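Local coordinates for methyltransferase (Geobacter sulfurreducens PCA, PDB 3C3P), which probably transfers methyl groups from S-adenosyl-L-methionine to oxygen atoms of acceptor molecules, as a member of the class I O-methyltransferase family, at the interface of chains A and B. Sequence-based numbering; all coordinates share one arbitrary frame. Chains: chain A/B, Methyltransferase.

Contact 1: the interface of chains A and B. Residues chain A 4-7, 10, 198; chain B 4-7, 10, 198.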
# COMPACT_ATOMS: atom_id res chain seq x y z
N PRO A 4 -18.84 10.95 1.51
CA PRO A 4 -17.87 10.83 2.60
C PRO A 4 -17.17 9.47 2.61
O PRO A 4 -17.78 8.42 2.33
CB PRO A 4 -18.73 11.01 3.85
CG PRO A 4 -20.08 10.59 3.47
CD PRO A 4 -20.23 10.84 2.00
N ILE A 5 -15.87 9.49 2.89
CA ILE A 5 -15.11 8.25 2.94
C ILE A 5 -14.59 8.05 4.37
O ILE A 5 -15.23 7.37 5.15
CB ILE A 5 -14.05 8.23 1.85
CG1 ILE A 5 -14.78 8.43 0.51
CG2 ILE A 5 -13.30 6.92 1.84
CD1 ILE A 5 -13.89 8.43 -0.72
N VAL A 6 -13.47 8.66 4.73
CA VAL A 6 -12.94 8.51 6.10
C VAL A 6 -13.70 9.45 7.07
O VAL A 6 -13.99 10.60 6.73
CB VAL A 6 -11.39 8.79 6.17
CG1 VAL A 6 -10.86 8.55 7.58
CG2 VAL A 6 -10.60 7.90 5.15
N ASP A 7 -14.07 8.91 8.23
CA ASP A 7 -14.76 9.66 9.28
C ASP A 7 -13.95 10.92 9.57
O ASP A 7 -12.74 10.89 9.72
CB ASP A 7 -14.93 8.81 10.55
CG ASP A 7 -15.49 9.58 11.71
OD1 ASP A 7 -16.16 10.60 11.49
OD2 ASP A 7 -15.26 9.19 12.87
N ILE A 10 -11.56 10.77 12.33
CA ILE A 10 -10.41 9.91 12.00
C ILE A 10 -9.50 10.69 11.08
O ILE A 10 -8.28 10.69 11.22
CB ILE A 10 -10.85 8.58 11.39
CG1 ILE A 10 -11.62 7.77 12.44
CG2 ILE A 10 -9.65 7.78 10.92
CD1 ILE A 10 -10.75 7.24 13.59
N PRO A 198 -9.23 3.06 1.07
CA PRO A 198 -10.02 4.27 1.08
C PRO A 198 -9.36 5.53 1.66
O PRO A 198 -9.90 6.14 2.59
CB PRO A 198 -11.25 3.86 1.89
CG PRO A 198 -10.79 2.85 2.75
CD PRO A 198 -9.69 2.09 2.07
N PRO B 4 -16.67 4.85 13.66
CA PRO B 4 -16.42 4.48 12.26
C PRO B 4 -15.10 4.99 11.75
O PRO B 4 -14.67 6.11 12.07
CB PRO B 4 -17.56 5.17 11.51
CG PRO B 4 -18.02 6.26 12.41
CD PRO B 4 -17.85 5.73 13.80
N ILE B 5 -14.43 4.14 11.02
CA ILE B 5 -13.15 4.54 10.43
C ILE B 5 -13.46 5.09 9.04
O ILE B 5 -13.04 6.20 8.67
CB ILE B 5 -12.13 3.43 10.55
CG1 ILE B 5 -11.66 3.40 12.01
CG2 ILE B 5 -10.95 3.64 9.60
CD1 ILE B 5 -10.97 2.11 12.43
N VAL B 6 -14.22 4.31 8.28
CA VAL B 6 -14.68 4.74 6.96
C VAL B 6 -16.19 4.57 6.91
O VAL B 6 -16.75 3.70 7.54
CB VAL B 6 -14.08 3.98 5.75
CG1 VAL B 6 -12.53 3.89 5.85
CG2 VAL B 6 -14.69 2.61 5.60
N ASP B 7 -16.83 5.47 6.20
CA ASP B 7 -18.28 5.42 5.99
C ASP B 7 -18.74 3.97 5.74
O ASP B 7 -18.16 3.27 4.92
CB ASP B 7 -18.63 6.30 4.79
CG ASP B 7 -20.12 6.48 4.62
OD1 ASP B 7 -20.70 7.30 5.34
OD2 ASP B 7 -20.69 5.88 3.70
N ILE B 10 -19.24 2.93 2.15
CA ILE B 10 -18.00 2.67 1.41
C ILE B 10 -17.55 1.25 1.70
O ILE B 10 -17.19 0.49 0.81
CB ILE B 10 -16.87 3.67 1.76
CG1 ILE B 10 -17.26 5.06 1.29
CG2 ILE B 10 -15.54 3.26 1.13
CD1 ILE B 10 -17.41 5.19 -0.19
N PRO B 198 -6.59 3.73 6.20
CA PRO B 198 -7.84 3.38 6.81
C PRO B 198 -8.49 2.17 6.19
O PRO B 198 -9.53 2.27 5.58
CB PRO B 198 -8.69 4.65 6.65
CG PRO B 198 -8.17 5.32 5.47
CD PRO B 198 -6.75 4.82 5.21
O HOH W 1 -20.16 7.28 1.47
O HOH W 2 -14.72 7.88 14.84

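Contact 2: the interface of chains A and B. Residues chain A 153, 207, 209-210; chain B 49, 53-54, 56.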
# COMPACT_ATOMS: atom_id res chain seq x y z
N ASN A 153 4.92 -7.84 -13.26
CA ASN A 153 4.60 -7.45 -11.87
C ASN A 153 4.48 -5.94 -11.64
O ASN A 153 4.74 -5.43 -10.53
CB ASN A 153 5.58 -8.07 -10.85
CG ASN A 153 5.56 -9.60 -10.79
OD1 ASN A 153 6.58 -10.21 -10.44
ND2 ASN A 153 4.44 -10.22 -11.15
N TYR A 207 -1.99 -5.10 -8.91
CA TYR A 207 -0.69 -5.75 -9.08
C TYR A 207 -0.81 -6.76 -10.21
O TYR A 207 -1.66 -7.63 -10.18
CB TYR A 207 -0.28 -6.46 -7.80
CG TYR A 207 1.01 -7.22 -7.85
CD1 TYR A 207 2.22 -6.57 -7.61
CD2 TYR A 207 1.05 -8.58 -8.12
CE1 TYR A 207 3.41 -7.24 -7.66
CE2 TYR A 207 2.22 -9.25 -8.17
CZ TYR A 207 3.40 -8.58 -7.92
OH TYR A 207 4.58 -9.26 -7.95
N LEU A 209 -0.09 -9.87 -11.96
CA LEU A 209 0.35 -11.24 -11.62
C LEU A 209 1.39 -11.78 -12.60
O LEU A 209 1.40 -11.42 -13.75
CB LEU A 209 -0.88 -12.16 -11.45
CG LEU A 209 -1.82 -11.78 -10.30
CD1 LEU A 209 -3.10 -12.61 -10.36
CD2 LEU A 209 -1.15 -11.95 -8.95
N SER A 210 2.30 -12.59 -12.07
CA SER A 210 3.41 -13.18 -12.85
C SER A 210 2.90 -14.03 -14.01
O SER A 210 3.57 -14.08 -15.03
CB SER A 210 4.31 -14.05 -11.96
OG SER A 210 4.83 -13.32 -10.87
OXT SER A 210 1.83 -14.65 -13.95
N TYR B 49 -1.26 -9.19 1.44
CA TYR B 49 -0.82 -9.97 0.28
C TYR B 49 -0.19 -9.06 -0.78
O TYR B 49 0.92 -9.29 -1.25
CB TYR B 49 -1.99 -10.81 -0.32
CG TYR B 49 -1.64 -11.52 -1.59
CD1 TYR B 49 -1.12 -12.80 -1.56
CD2 TYR B 49 -1.80 -10.90 -2.83
CE1 TYR B 49 -0.72 -13.47 -2.75
CE2 TYR B 49 -1.43 -11.54 -4.01
CZ TYR B 49 -0.90 -12.85 -3.97
OH TYR B 49 -0.51 -13.49 -5.13
N ARG B 53 3.68 -8.87 -2.11
CA ARG B 53 4.01 -9.15 -3.51
C ARG B 53 4.86 -8.05 -4.05
O ARG B 53 5.83 -8.27 -4.74
CB ARG B 53 2.77 -9.31 -4.42
CG ARG B 53 1.94 -10.58 -4.25
CD ARG B 53 2.68 -11.87 -4.58
NE ARG B 53 3.35 -11.96 -5.86
CZ ARG B 53 2.85 -12.53 -6.95
NH1 ARG B 53 1.64 -13.07 -6.94
NH2 ARG B 53 3.58 -12.57 -8.04
N ILE B 54 4.53 -6.83 -3.69
CA ILE B 54 5.28 -5.66 -4.13
C ILE B 54 6.69 -5.60 -3.54
O ILE B 54 7.69 -5.32 -4.20
CB ILE B 54 4.54 -4.34 -3.71
CG1 ILE B 54 3.18 -4.18 -4.41
CG2 ILE B 54 5.39 -3.15 -4.04
CD1 ILE B 54 2.36 -3.02 -3.93
N GLN B 56 8.44 -8.04 -2.16
CA GLN B 56 9.26 -9.24 -2.45
C GLN B 56 10.21 -9.57 -1.25
O GLN B 56 11.43 -9.67 -1.39
CB GLN B 56 10.04 -9.13 -3.78
CG GLN B 56 9.13 -8.96 -4.99
CD GLN B 56 9.79 -9.29 -6.31
OE1 GLN B 56 10.96 -9.62 -6.37
NE2 GLN B 56 9.01 -9.25 -7.38
O HOH W 3 6.13 -10.85 -5.53
O HOH W 4 1.69 -14.48 -9.63
O HOH W 5 6.65 -11.75 -8.23

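Contact 1: the interface of chains A and B
The N-terminal loop of chain A, residues 4 to 7, runs antiparallel to the same loop of chain B; the helix 8-16 that follows each loop adds its first turn, and the loop after strand 192-197 adds A:Pro198 and B:Pro198. A:Val6 pairs with B:Val6 as an antiparallel beta bridge close to the two-fold axis, so each chain gives and takes one of the pair of backbone bonds. The amide N of B:Asp7 points at A:Ile5 O over 2.7 Å, nearly along the C=O axis (163° at the oxygen) and almost straight at the hydrogen. Its twin, A:Asp7 N to B:Ile5 O at 2.9 Å, meets the carbonyl from above its plane, so the symmetry is only approximate here.

Beneath the bridge the valines reach the prolines of the opposite chain. A:Val6 has CG1 anti to the backbone N (chi1 -177°), which leaves CG2, anti to the carbonyl carbon, to touch B:Pro198 CG at 3.6 Å. In B:Val6 (chi1 -49°) that same position beside the backbone N is filled by CG1, 3.7 Å from A:Pro198 CG, while CG2 takes the crowded place between N and the carbonyl carbon. In both pairs the side chains cross at about a right angle, methyl against CG of the pyrrolidine ring. A branched valine suits a bridge because it favours extended backbone, and proline offers a rigid apolar surface without an amide hydrogen needing a partner. A:Ile10 and B:Ile10 each lay CG1 beside the other loop, A:Ile10 CG1 coming 4.1 Å from B:Ile5 CA.

The aspartates hold CG anti to their own N, which brings A:Asp7 obliquely across B:Pro4 and B:Asp7 across A:Pro4. They differ at the next torsion. Water 1 joins B:Asp7 OD2 to the carbonyl of A:Pro4, lying 2.7 Å from that carboxylate oxygen and 2.8 Å from A:Pro4 O.

Contact 2: the interface of chains A and B
In this class I O-methyltransferase family member, an arginine on helix 42-55 of chain B lies against strand 203-208 and the C-terminal tail of chain A. The B:Arg53 side chain starts with CB over one face of the A:Tyr207 ring, 3.8 Å from its centroid, a CH-pi contact. CG lies anti to the carbonyl carbon and rests over the face of B:Tyr49, one helical turn back, near its rim. Bends at chi2 (-63°) and chi3 (-52°) then curl the chain around the tyrosine of chain A. NE binds water 3, 3.0 Å away, which also binds B:Arg53 O. CZ lies 3.6 Å from A:Tyr207 CE2, which sits over the centre of the guanidinium; the two planes are 65° apart, so the rim carbon CE2, not a parallel ring face, meets the guanidinium face.

NH1 donates to the phenol oxygen OH of B:Tyr49 over 2.8 Å, in the guanidinium plane, which helps to fix the rotation of the tip, while A:Leu209 CD2 packs against the same nitrogen. NH2 reaches A:Ser210 OG at 3.2 Å, a long hydrogen bond, and also binds waters 4 and 5. Serine suits this place because its small hydroxyl can accept from both B:Arg53 NH2 and A:Asn153 ND2, the latter 3.1 Å from A:Ser210 OG, which lies in the amide plane. An alanine here removes the guanidinium and its bonds, which would probably loosen the tail at A:Ser210 and leave the A:Tyr207 ring less well packed. Water 5, bound to B:Arg53 NH2, also lies 2.7 Å from A:Asn153 OD1.

Contact 1 and contact 2 belong to one two-fold symmetric interface, their C-alpha centres about 27 Å apart, and share no residue. The sequence joins them: strands 192-197 and 203-208 are neighbours in the chain, the first leading into A:Pro198 and B:Pro198 of contact 1 and the second carrying A:Tyr207 of contact 2. Contact 1 brings equivalent segments together near the axis, whereas contact 2 joins unlike elements and therefore has a twin with the chains exchanged. Pinning the subunits at well-separated places would probably limit their rocking, consistent with a dimer, although the structure alone does not prove that form in solution.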